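Local coordinates for SusD/RagB family nutrient-binding outer membrane lipoprotein (PDB 4F7A) that probably binds glycans, perhaps mucin O-glycans, at the outer membrane as a SusD-like lipoprotein and so helps the bacterium take up nutrients, at residues E336-R341 / K352-K357; L207-S212 / R347-K352; R341-L346 / W439-R444. All blocks are in the same frame, centred on the assembly; numbering follows the deposited sequence. Where two conformers were deposited one is given.

Interaction 1: E336-R341 / K352-K357; sequences ETWFLR and KNESAK
The guanidinium of Arg341 meets the carboxylate of Glu354 at its edge and is sandwiched between two other side chains. The ring of Trp338, from the same helix as Arg341, lies on one face in a cation-pi contact, with CZ3 above the centre. The aliphatic end of Lys352 crosses over the other face at a slant; Lys352 CD is 3.4 Å from Arg341 NH2. The edge contact is a side-on salt bridge with one bond to each oxygen. Arg341 bends at chi3 (75°), where the chain turns before its NE edge meets the acid. Arg341 NE gives a nearly straight bond (172°) to Glu354 OE2 at 2.8 Å. Arg341 NH2 reaches Glu354 OE1, also at 2.8 Å, on its syn lone pair. The two planes are 25° apart, which suits this double grip. Lys352 NZ stays 4.4 Å from Arg341 NH2, so the two positive charges are near but not touching. Glu354 probably offsets part of that charge. Outside the two segments, Glu235 pairs with Arg341 NH1, and Asn350 donates to Glu354 OE2. Ser355 then N-caps helix 356-371. The salt bridge ties helix 334-346 to the connection leading into helix 356-371, as in the helical hairpins of a TPR-like fold.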
loop_
_atom_site.group_PDB
_atom_site.type_symbol
_atom_site.label_atom_id
_atom_site.label_comp_id
_atom_site.label_asym_id
_atom_site.label_seq_id
_atom_site.Cartn_x
_atom_site.Cartn_y
_atom_site.Cartn_z
ATOM N N GLU A 336 -8.803 -6.927 -2.961
ATOM C CA GLU A 336 -8.385 -5.711 -3.685
ATOM C C GLU A 336 -8.591 -5.884 -5.191
ATOM O O GLU A 336 -9.060 -4.984 -5.875
ATOM C CB GLU A 336 -6.911 -5.374 -3.390
ATOM C CG GLU A 336 -6.421 -4.209 -4.249
ATOM C CD GLU A 336 -4.936 -3.944 -4.209
ATOM O OE1 GLU A 336 -4.215 -4.569 -3.398
ATOM O OE2 GLU A 336 -4.500 -3.080 -5.005
ATOM N N THR A 337 -8.222 -7.039 -5.712
ATOM C CA THR A 337 -8.333 -7.285 -7.146
ATOM C C THR A 337 -9.812 -7.193 -7.614
ATOM O O THR A 337 -10.115 -6.601 -8.652
ATOM C CB THR A 337 -7.643 -8.612 -7.541
ATOM O OG1 THR A 337 -6.265 -8.565 -7.111
ATOM C CG2 THR A 337 -7.696 -8.830 -9.064
ATOM N N TRP A 338 -10.727 -7.736 -6.827
ATOM C CA TRP A 338 -12.160 -7.597 -7.124
ATOM C C TRP A 338 -12.625 -6.124 -7.095
ATOM O O TRP A 338 -13.444 -5.712 -7.921
ATOM C CB TRP A 338 -13.004 -8.441 -6.174
ATOM C CG TRP A 338 -13.024 -9.914 -6.516
ATOM C CD1 TRP A 338 -12.467 -10.913 -5.806
ATOM C CD2 TRP A 338 -13.606 -10.525 -7.676
ATOM N NE1 TRP A 338 -12.657 -12.113 -6.436
ATOM C CE2 TRP A 338 -13.362 -11.902 -7.586
ATOM C CE3 TRP A 338 -14.300 -10.039 -8.784
ATOM C CZ2 TRP A 338 -13.806 -12.808 -8.558
ATOM C CZ3 TRP A 338 -14.765 -10.934 -9.729
ATOM C CH2 TRP A 338 -14.521 -12.297 -9.611
ATOM N N PHE A 339 -12.126 -5.345 -6.145
ATOM C CA PHE A 339 -12.497 -3.923 -6.068
ATOM C C PHE A 339 -11.898 -3.128 -7.241
ATOM O O PHE A 339 -12.480 -2.153 -7.698
ATOM C CB PHE A 339 -12.084 -3.318 -4.725
ATOM C CG PHE A 339 -12.866 -3.842 -3.552
ATOM C CD1 PHE A 339 -14.239 -3.702 -3.506
ATOM C CD2 PHE A 339 -12.237 -4.491 -2.508
ATOM C CE1 PHE A 339 -14.973 -4.192 -2.427
ATOM C CE2 PHE A 339 -12.953 -4.962 -1.411
ATOM C CZ PHE A 339 -14.322 -4.822 -1.376
ATOM N N LEU A 340 -10.723 -3.538 -7.718
ATOM C CA LEU A 340 -10.136 -2.938 -8.916
ATOM C C LEU A 340 -11.012 -3.244 -10.127
ATOM O O LEU A 340 -11.260 -2.378 -10.965
ATOM C CB LEU A 340 -8.694 -3.441 -9.141
ATOM C CG LEU A 340 -7.645 -2.906 -8.172
ATOM C CD1 LEU A 340 -6.325 -3.741 -8.182
ATOM C CD2 LEU A 340 -7.383 -1.411 -8.473
ATOM N N ARG A 341 -11.479 -4.483 -10.233
ATOM C CA ARG A 341 -12.408 -4.853 -11.290
ATOM C C ARG A 341 -13.728 -4.091 -11.171
ATOM O O ARG A 341 -14.303 -3.680 -12.182
ATOM C CB ARG A 341 -12.669 -6.351 -11.274
ATOM C CG ARG A 341 -11.466 -7.154 -11.706
ATOM C CD ARG A 341 -11.540 -8.605 -11.282
ATOM N NE ARG A 341 -12.458 -9.413 -12.064
ATOM C CZ ARG A 341 -12.417 -10.746 -12.125
ATOM N NH1 ARG A 341 -11.534 -11.440 -11.425
ATOM N NH2 ARG A 341 -13.271 -11.400 -12.911
ATOM N N LYS A 352 -14.234 -7.582 -19.244
ATOM C CA LYS A 352 -15.058 -8.738 -18.883
ATOM C C LYS A 352 -16.509 -8.330 -18.774
ATOM O O LYS A 352 -16.813 -7.181 -18.481
ATOM C CB LYS A 352 -14.615 -9.302 -17.540
ATOM C CG LYS A 352 -13.195 -9.839 -17.530
ATOM C CD LYS A 352 -12.843 -10.418 -16.172
ATOM C CE LYS A 352 -11.542 -11.193 -16.201
ATOM N NZ LYS A 352 -11.666 -12.503 -16.898
ATOM N N ASN A 353 -17.392 -9.300 -18.928
ATOM C CA ASN A 353 -18.822 -9.079 -18.815
ATOM C C ASN A 353 -19.263 -9.174 -17.353
ATOM O O ASN A 353 -19.862 -10.168 -16.939
ATOM C CB ASN A 353 -19.585 -10.116 -19.661
ATOM C CG ASN A 353 -19.178 -10.096 -21.146
ATOM O OD1 ASN A 353 -18.832 -9.046 -21.692
ATOM N ND2 ASN A 353 -19.244 -11.271 -21.808
ATOM N N GLU A 354 -18.922 -8.152 -16.567
ATOM C CA GLU A 354 -19.217 -8.135 -15.142
ATOM C C GLU A 354 -19.469 -6.698 -14.678
ATOM O O GLU A 354 -18.850 -5.752 -15.157
ATOM C CB GLU A 354 -18.075 -8.788 -14.349
ATOM C CG GLU A 354 -16.716 -8.078 -14.489
ATOM C CD GLU A 354 -15.537 -8.899 -13.958
ATOM O OE1 GLU A 354 -15.655 -10.140 -13.796
ATOM O OE2 GLU A 354 -14.476 -8.287 -13.717
ATOM N N SER A 355 -20.404 -6.545 -13.756
ATOM C CA SER A 355 -20.828 -5.240 -13.315
ATOM C C SER A 355 -20.034 -4.796 -12.109
ATOM O O SER A 355 -19.419 -5.612 -11.395
ATOM C CB SER A 355 -22.314 -5.235 -12.971
ATOM O OG SER A 355 -22.575 -5.947 -11.774
ATOM N N ALA A 356 -20.053 -3.486 -11.890
ATOM C CA ALA A 356 -19.471 -2.920 -10.699
ATOM C C ALA A 356 -20.063 -3.575 -9.445
ATOM O O ALA A 356 -19.306 -3.888 -8.523
ATOM C CB ALA A 356 -19.624 -1.396 -10.652
ATOM N N LYS A 357 -21.383 -3.794 -9.402
ATOM C CA LYS A 357 -21.991 -4.372 -8.188
ATOM C C LYS A 357 -21.474 -5.777 -7.924
ATOM O O LYS A 357 -21.096 -6.090 -6.785
ATOM C CB LYS A 357 -23.522 -4.387 -8.247
ATOM C CG LYS A 357 -24.173 -4.721 -6.900
ATOM C CD LYS A 357 -25.689 -4.648 -6.953
ATOM C CE LYS A 357 -26.332 -5.080 -5.628
ATOM N NZ LYS A 357 -26.241 -6.541 -5.424
#

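Interaction 2: L207-S212 / R347-K352; sequences LAMRVS and RGINPK
Ser212 lays its hydroxyl over one face of the Arg347 guanidinium. Ser212 OG is 3.1 Å from Arg347 CZ and sits above the centre of the group. There the angles are too poor for a hydrogen bond to NE or NH2, because the N-H groups of Arg347 point along their own plane. The hydroxyl is used elsewhere: Ser212 OG donates to Met209 O at 2.7 Å, in the carbonyl plane and on a lone pair. Met209 O also accepts from Ser212 N. It thus takes two bonds from Ser212 where the chain leaves helix 193-210, and the one from OG fixes the hydroxyl. Arg347 gets there with a chain extended from CG to NE. Its polar edge serves other partners. Glu343 forms a salt bridge with NE, and Asn213 accepts from NH2. The base of this arginine lies at the end of helix 334-346, where Gly348, with positive phi, completes a Schellman motif. The loop after it presents Ile349 to helix 193-210. An alanine in place of Arg347 would probably leave Glu343 without one of its positive mates and open a gap beside Ser212. Beside it lies a small apolar contact. The selenomethionine at Met209 and Ile349 reach toward each other tip to tip, with Met209 CE 3.8 Å from Ile349 CD1. Bends at chi2 and chi3 of Met209 (-53° and 97°) turn its methyl toward the loop. Ile349 also rests on Thr220 of helix 216-228.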
loop_
_atom_site.group_PDB
_atom_site.type_symbol
_atom_site.label_atom_id
_atom_site.label_comp_id
_atom_site.label_asym_id
_atom_site.label_seq_id
_atom_site.Cartn_x
_atom_site.Cartn_y
_atom_site.Cartn_z
ATOM N N LEU A 207 -2.077 -0.775 -11.125
ATOM C CA LEU A 207 -1.394 0.385 -11.699
ATOM C C LEU A 207 -2.267 1.100 -12.734
ATOM O O LEU A 207 -2.242 2.325 -12.835
ATOM C CB LEU A 207 -0.076 -0.032 -12.313
ATOM C CG LEU A 207 0.919 -0.641 -11.327
ATOM C CD1 LEU A 207 2.221 -0.969 -12.025
ATOM C CD2 LEU A 207 1.170 0.247 -10.131
ATOM N N ALA A 208 -3.037 0.311 -13.482
ATOM C CA ALA A 208 -4.003 0.812 -14.447
ATOM C C ALA A 208 -5.067 1.677 -13.790
ATOM O O ALA A 208 -5.359 2.769 -14.281
ATOM C CB ALA A 208 -4.645 -0.360 -15.208
HETATM N N MSE A 209 -5.637 1.219 -12.675
HETATM C CA MSE A 209 -6.613 2.032 -11.978
HETATM C C MSE A 209 -5.963 3.262 -11.361
HETATM O O MSE A 209 -6.545 4.347 -11.391
HETATM C CB MSE A 209 -7.395 1.249 -10.950
HETATM C CG MSE A 209 -8.304 0.200 -11.537
HETATM SE SE MSE A 209 -9.545 0.799 -12.894
HETATM C CE MSE A 209 -8.528 0.299 -14.432
ATOM N N ARG A 210 -4.736 3.127 -10.872
ATOM C CA ARG A 210 -4.021 4.283 -10.344
ATOM C C ARG A 210 -3.967 5.442 -11.356
ATOM O O ARG A 210 -4.124 6.593 -10.982
ATOM C CB ARG A 210 -2.582 3.943 -9.938
ATOM C CG ARG A 210 -1.907 5.119 -9.164
ATOM C CD ARG A 210 -2.146 5.055 -7.654
ATOM N NE ARG A 210 -1.282 4.037 -7.085
ATOM C CZ ARG A 210 -1.675 2.943 -6.435
ATOM N NH1 ARG A 210 -2.955 2.693 -6.206
ATOM N NH2 ARG A 210 -0.763 2.078 -6.006
ATOM N N VAL A 211 -3.715 5.133 -12.629
ATOM C CA VAL A 211 -3.535 6.186 -13.630
ATOM C C VAL A 211 -4.856 6.577 -14.314
ATOM O O VAL A 211 -4.835 7.384 -15.229
ATOM C CB VAL A 211 -2.483 5.823 -14.718
ATOM C CG1 VAL A 211 -1.164 5.411 -14.062
ATOM C CG2 VAL A 211 -2.991 4.739 -15.647
ATOM N N SER A 212 -5.990 6.025 -13.864
ATOM C CA SER A 212 -7.277 6.205 -14.575
ATOM C C SER A 212 -7.810 7.638 -14.617
ATOM O O SER A 212 -8.498 7.990 -15.576
ATOM C CB SER A 212 -8.356 5.256 -14.041
ATOM O OG SER A 212 -8.616 5.499 -12.671
ATOM N N ARG A 347 -15.972 2.530 -14.515
ATOM C CA ARG A 347 -15.381 3.451 -15.511
ATOM C C ARG A 347 -15.594 3.019 -16.962
ATOM O O ARG A 347 -15.184 3.733 -17.896
ATOM C CB ARG A 347 -13.871 3.585 -15.239
ATOM C CG ARG A 347 -13.552 4.340 -13.979
ATOM C CD ARG A 347 -12.066 4.360 -13.697
ATOM N NE ARG A 347 -11.792 5.082 -12.467
ATOM C CZ ARG A 347 -11.606 6.405 -12.378
ATOM N NH1 ARG A 347 -11.613 7.185 -13.455
ATOM N NH2 ARG A 347 -11.394 6.956 -11.207
ATOM N N GLY A 348 -16.233 1.869 -17.174
ATOM C CA GLY A 348 -16.473 1.349 -18.526
ATOM C C GLY A 348 -15.235 0.798 -19.217
ATOM O O GLY A 348 -15.165 0.757 -20.451
ATOM N N ILE A 349 -14.228 0.389 -18.444
ATOM C CA ILE A 349 -12.984 -0.064 -19.023
ATOM C C ILE A 349 -12.610 -1.468 -18.556
ATOM O O ILE A 349 -11.441 -1.855 -18.603
ATOM C CB ILE A 349 -11.835 0.976 -18.797
ATOM C CG1 ILE A 349 -11.539 1.198 -17.310
ATOM C CG2 ILE A 349 -12.196 2.308 -19.473
ATOM C CD1 ILE A 349 -10.466 2.309 -17.050
ATOM N N ASN A 350 -13.612 -2.241 -18.132
ATOM C CA ASN A 350 -13.412 -3.643 -17.813
ATOM C C ASN A 350 -13.805 -4.453 -19.043
ATOM O O ASN A 350 -14.959 -4.418 -19.441
ATOM C CB ASN A 350 -14.277 -4.041 -16.607
ATOM C CG ASN A 350 -13.983 -5.416 -16.098
ATOM O OD1 ASN A 350 -13.487 -6.269 -16.830
ATOM N ND2 ASN A 350 -14.309 -5.660 -14.820
ATOM N N PRO A 351 -12.860 -5.204 -19.632
ATOM C CA PRO A 351 -13.233 -5.990 -20.828
ATOM C C PRO A 351 -14.104 -7.201 -20.518
ATOM O O PRO A 351 -14.636 -7.810 -21.442
ATOM C CB PRO A 351 -11.880 -6.441 -21.375
ATOM C CG PRO A 351 -11.031 -6.622 -20.118
ATOM C CD PRO A 351 -11.466 -5.449 -19.234
ATOM N N LYS A 352 -14.234 -7.582 -19.244
ATOM C CA LYS A 352 -15.058 -8.738 -18.883
ATOM C C LYS A 352 -16.509 -8.330 -18.774
ATOM O O LYS A 352 -16.813 -7.181 -18.481
ATOM C CB LYS A 352 -14.615 -9.302 -17.540
ATOM C CG LYS A 352 -13.195 -9.839 -17.530
ATOM C CD LYS A 352 -12.843 -10.418 -16.172
ATOM C CE LYS A 352 -11.542 -11.193 -16.201
ATOM N NZ LYS A 352 -11.666 -12.503 -16.898
#

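Interaction 3: R341-L346 / W439-R444; sequences RAEASL and WAEQRR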
loop_
_atom_site.group_PDB
_atom_site.type_symbol
_atom_site.label_atom_id
_atom_site.label_comp_id
_atom_site.label_asym_id
_atom_site.label_seq_id
_atom_site.Cartn_x
_atom_site.Cartn_y
_atom_site.Cartn_z
ATOM N N ARG A 341 -11.479 -4.483 -10.233
ATOM C CA ARG A 341 -12.408 -4.853 -11.290
ATOM C C ARG A 341 -13.728 -4.091 -11.171
ATOM O O ARG A 341 -14.303 -3.680 -12.182
ATOM C CB ARG A 341 -12.669 -6.351 -11.274
ATOM C CG ARG A 341 -11.466 -7.154 -11.706
ATOM C CD ARG A 341 -11.540 -8.605 -11.282
ATOM N NE ARG A 341 -12.458 -9.413 -12.064
ATOM C CZ ARG A 341 -12.417 -10.746 -12.125
ATOM N NH1 ARG A 341 -11.534 -11.440 -11.425
ATOM N NH2 ARG A 341 -13.271 -11.400 -12.911
ATOM N N ALA A 342 -14.191 -3.867 -9.938
ATOM C CA ALA A 342 -15.411 -3.082 -9.736
ATOM C C ALA A 342 -15.233 -1.658 -10.282
ATOM O O ALA A 342 -16.119 -1.096 -10.942
ATOM C CB ALA A 342 -15.795 -3.045 -8.244
ATOM N N GLU A 343 -14.088 -1.055 -10.000
ATOM C CA GLU A 343 -13.855 0.279 -10.479
ATOM C C GLU A 343 -13.718 0.301 -12.001
ATOM O O GLU A 343 -14.192 1.236 -12.663
ATOM C CB GLU A 343 -12.592 0.875 -9.836
ATOM C CG GLU A 343 -12.293 2.301 -10.382
ATOM C CD GLU A 343 -11.146 3.012 -9.673
ATOM O OE1 GLU A 343 -10.523 2.416 -8.767
ATOM O OE2 GLU A 343 -10.863 4.183 -10.060
ATOM N N ALA A 344 -13.027 -0.689 -12.548
ATOM C CA ALA A 344 -12.857 -0.767 -14.003
ATOM C C ALA A 344 -14.230 -0.827 -14.668
ATOM O O ALA A 344 -14.472 -0.147 -15.668
ATOM C CB ALA A 344 -11.975 -1.963 -14.414
ATOM N N SER A 345 -15.140 -1.609 -14.097
ATOM C CA SER A 345 -16.512 -1.700 -14.629
ATOM C C SER A 345 -17.238 -0.377 -14.494
ATOM O O SER A 345 -17.890 0.075 -15.431
ATOM C CB SER A 345 -17.282 -2.821 -13.940
ATOM O OG SER A 345 -16.763 -4.071 -14.358
ATOM N N LEU A 346 -17.097 0.262 -13.334
ATOM C CA LEU A 346 -17.711 1.571 -13.119
ATOM C C LEU A 346 -17.245 2.608 -14.140
ATOM O O LEU A 346 -18.029 3.480 -14.569
ATOM C CB LEU A 346 -17.425 2.061 -11.696
ATOM C CG LEU A 346 -18.288 3.190 -11.181
ATOM C CD1 LEU A 346 -19.722 2.744 -11.183
ATOM C CD2 LEU A 346 -17.816 3.618 -9.771
ATOM N N TRP A 439 -2.994 4.419 1.490
ATOM C CA TRP A 439 -2.698 5.826 1.417
ATOM C C TRP A 439 -2.631 6.317 -0.035
ATOM O O TRP A 439 -3.103 7.390 -0.330
ATOM C CB TRP A 439 -1.409 6.153 2.174
ATOM C CG TRP A 439 -1.140 7.666 2.255
ATOM C CD1 TRP A 439 -2.068 8.642 2.424
ATOM C CD2 TRP A 439 0.144 8.329 2.216
ATOM N NE1 TRP A 439 -1.459 9.890 2.450
ATOM C CE2 TRP A 439 -0.100 9.717 2.325
ATOM C CE3 TRP A 439 1.472 7.881 2.064
ATOM C CZ2 TRP A 439 0.920 10.647 2.315
ATOM C CZ3 TRP A 439 2.481 8.803 2.040
ATOM C CH2 TRP A 439 2.204 10.182 2.167
ATOM N N ALA A 440 -2.020 5.539 -0.927
ATOM C CA ALA A 440 -1.936 5.914 -2.327
ATOM C C ALA A 440 -3.323 6.085 -2.902
ATOM O O ALA A 440 -3.612 7.082 -3.560
ATOM C CB ALA A 440 -1.162 4.877 -3.116
ATOM N N GLU A 441 -4.203 5.134 -2.633
ATOM C CA GLU A 441 -5.569 5.212 -3.165
ATOM C C GLU A 441 -6.403 6.320 -2.544
ATOM O O GLU A 441 -7.265 6.929 -3.208
ATOM C CB GLU A 441 -6.253 3.851 -3.066
ATOM C CG GLU A 441 -5.753 2.916 -4.136
ATOM C CD GLU A 441 -6.211 3.348 -5.505
ATOM O OE1 GLU A 441 -7.378 3.009 -5.839
ATOM O OE2 GLU A 441 -5.423 4.018 -6.239
ATOM N N GLN A 442 -6.160 6.617 -1.285
ATOM C CA GLN A 442 -6.832 7.747 -0.662
ATOM C C GLN A 442 -6.453 9.087 -1.313
ATOM O O GLN A 442 -7.306 9.949 -1.556
ATOM C CB GLN A 442 -6.535 7.762 0.827
ATOM C CG GLN A 442 -7.260 8.859 1.589
ATOM C CD GLN A 442 -6.499 10.168 1.667
ATOM O OE1 GLN A 442 -5.287 10.216 1.462
ATOM N NE2 GLN A 442 -7.211 11.233 2.001
ATOM N N ARG A 443 -5.167 9.235 -1.621
ATOM C CA ARG A 443 -4.686 10.423 -2.315
ATOM C C ARG A 443 -5.192 10.488 -3.744
ATOM O O ARG A 443 -5.521 11.563 -4.230
ATOM C CB ARG A 443 -3.158 10.507 -2.276
ATOM C CG ARG A 443 -2.638 10.762 -0.854
ATOM C CD ARG A 443 -1.143 10.785 -0.794
ATOM N NE ARG A 443 -0.612 9.417 -0.833
ATOM C CZ ARG A 443 0.491 9.045 -1.481
ATOM N NH1 ARG A 443 1.205 9.936 -2.168
ATOM N NH2 ARG A 443 0.873 7.776 -1.447
ATOM N N ARG A 444 -5.282 9.330 -4.394
ATOM C CA ARG A 444 -5.664 9.263 -5.785
ATOM C C ARG A 444 -7.156 9.578 -5.943
ATOM O O ARG A 444 -7.550 10.360 -6.813
ATOM C CB ARG A 444 -5.330 7.863 -6.330
ATOM C CG ARG A 444 -5.204 7.762 -7.853
ATOM C CD ARG A 444 -6.375 7.177 -8.588
ATOM N NE ARG A 444 -6.810 5.838 -8.144
ATOM C CZ ARG A 444 -7.910 5.239 -8.612
ATOM N NH1 ARG A 444 -8.668 5.823 -9.538
ATOM N NH2 ARG A 444 -8.272 4.065 -8.144
#
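This is a buried salt-bridge contact between two helices, 334-346 and 435-445, its centre about 12 Å from the centre of the chain. The backbones stay well apart, with Glu343 CA and Glu441 CA, the nearest pair, separated by 12.1 Å. Long side chains span the distance. Glu343 and Arg444 come from opposite directions and meet end-on. Arg444 NH1 donates to Glu343 OE2 at 2.8 Å, and Arg444 NH2 donates to Glu343 OE1 at 2.9 Å. Both oxygens use their syn lone pairs. The carboxylate and guanidinium planes are only 8° apart, so the paired groups lie almost flat. Glu343 is fully extended, with CG turned opposite its own backbone N (chi1 178°), which carries the carboxylate straight out from its helix. Arg444 instead bends at chi2 and chi3. That bend lets its NE side face Glu441, one turn back on the same helix. Arg444 NE donates to Glu441 OE2 at 3.0 Å, and Arg444 NH2 donates to Glu441 OE1 at 2.7 Å. Two carboxylates therefore grip one guanidinium at two of its edges through four bonds, which fix its rotation. NH2 serves both acids. The two acids come close, with Glu343 OE1 4.3 Å from Glu441 OE1, and the arginine between them probably eases their repulsion. More positive charge is added from outside: Arg347 pairs with Glu343 OE2, while Lys427 and Arg210 pair with Glu441. With acids and bases so interleaved, the buried charges have partners on several helices. The result is a salt-bridge network in the interior of an alpha-helical, TPR-like SusD fold.

Overall arrangement
From the N terminus, the chain first supplies 207-212, at the end of helix 193-210. Interaction 2 closes the longest loop when 347-352 returns to it, 134 residues later. Helix 334-346 comes before that and serves two contacts. Its 336-341 part meets 352-357 after ten residues in interaction 1, a local closure. Its 341-346 part waits 92 residues for 439-444 in interaction 3. All three contacts cross in sequence, since their segments alternate. Arg341 lies in segments of 1 and 3, and Lys352 in segments of 1 and 2, but both touch across only in interaction 1. A probable hydrogen bond from Ile349 N to Ala344 O joins 2 and 3. Together they join helices 193-210, 334-346, 356-371 and 435-445.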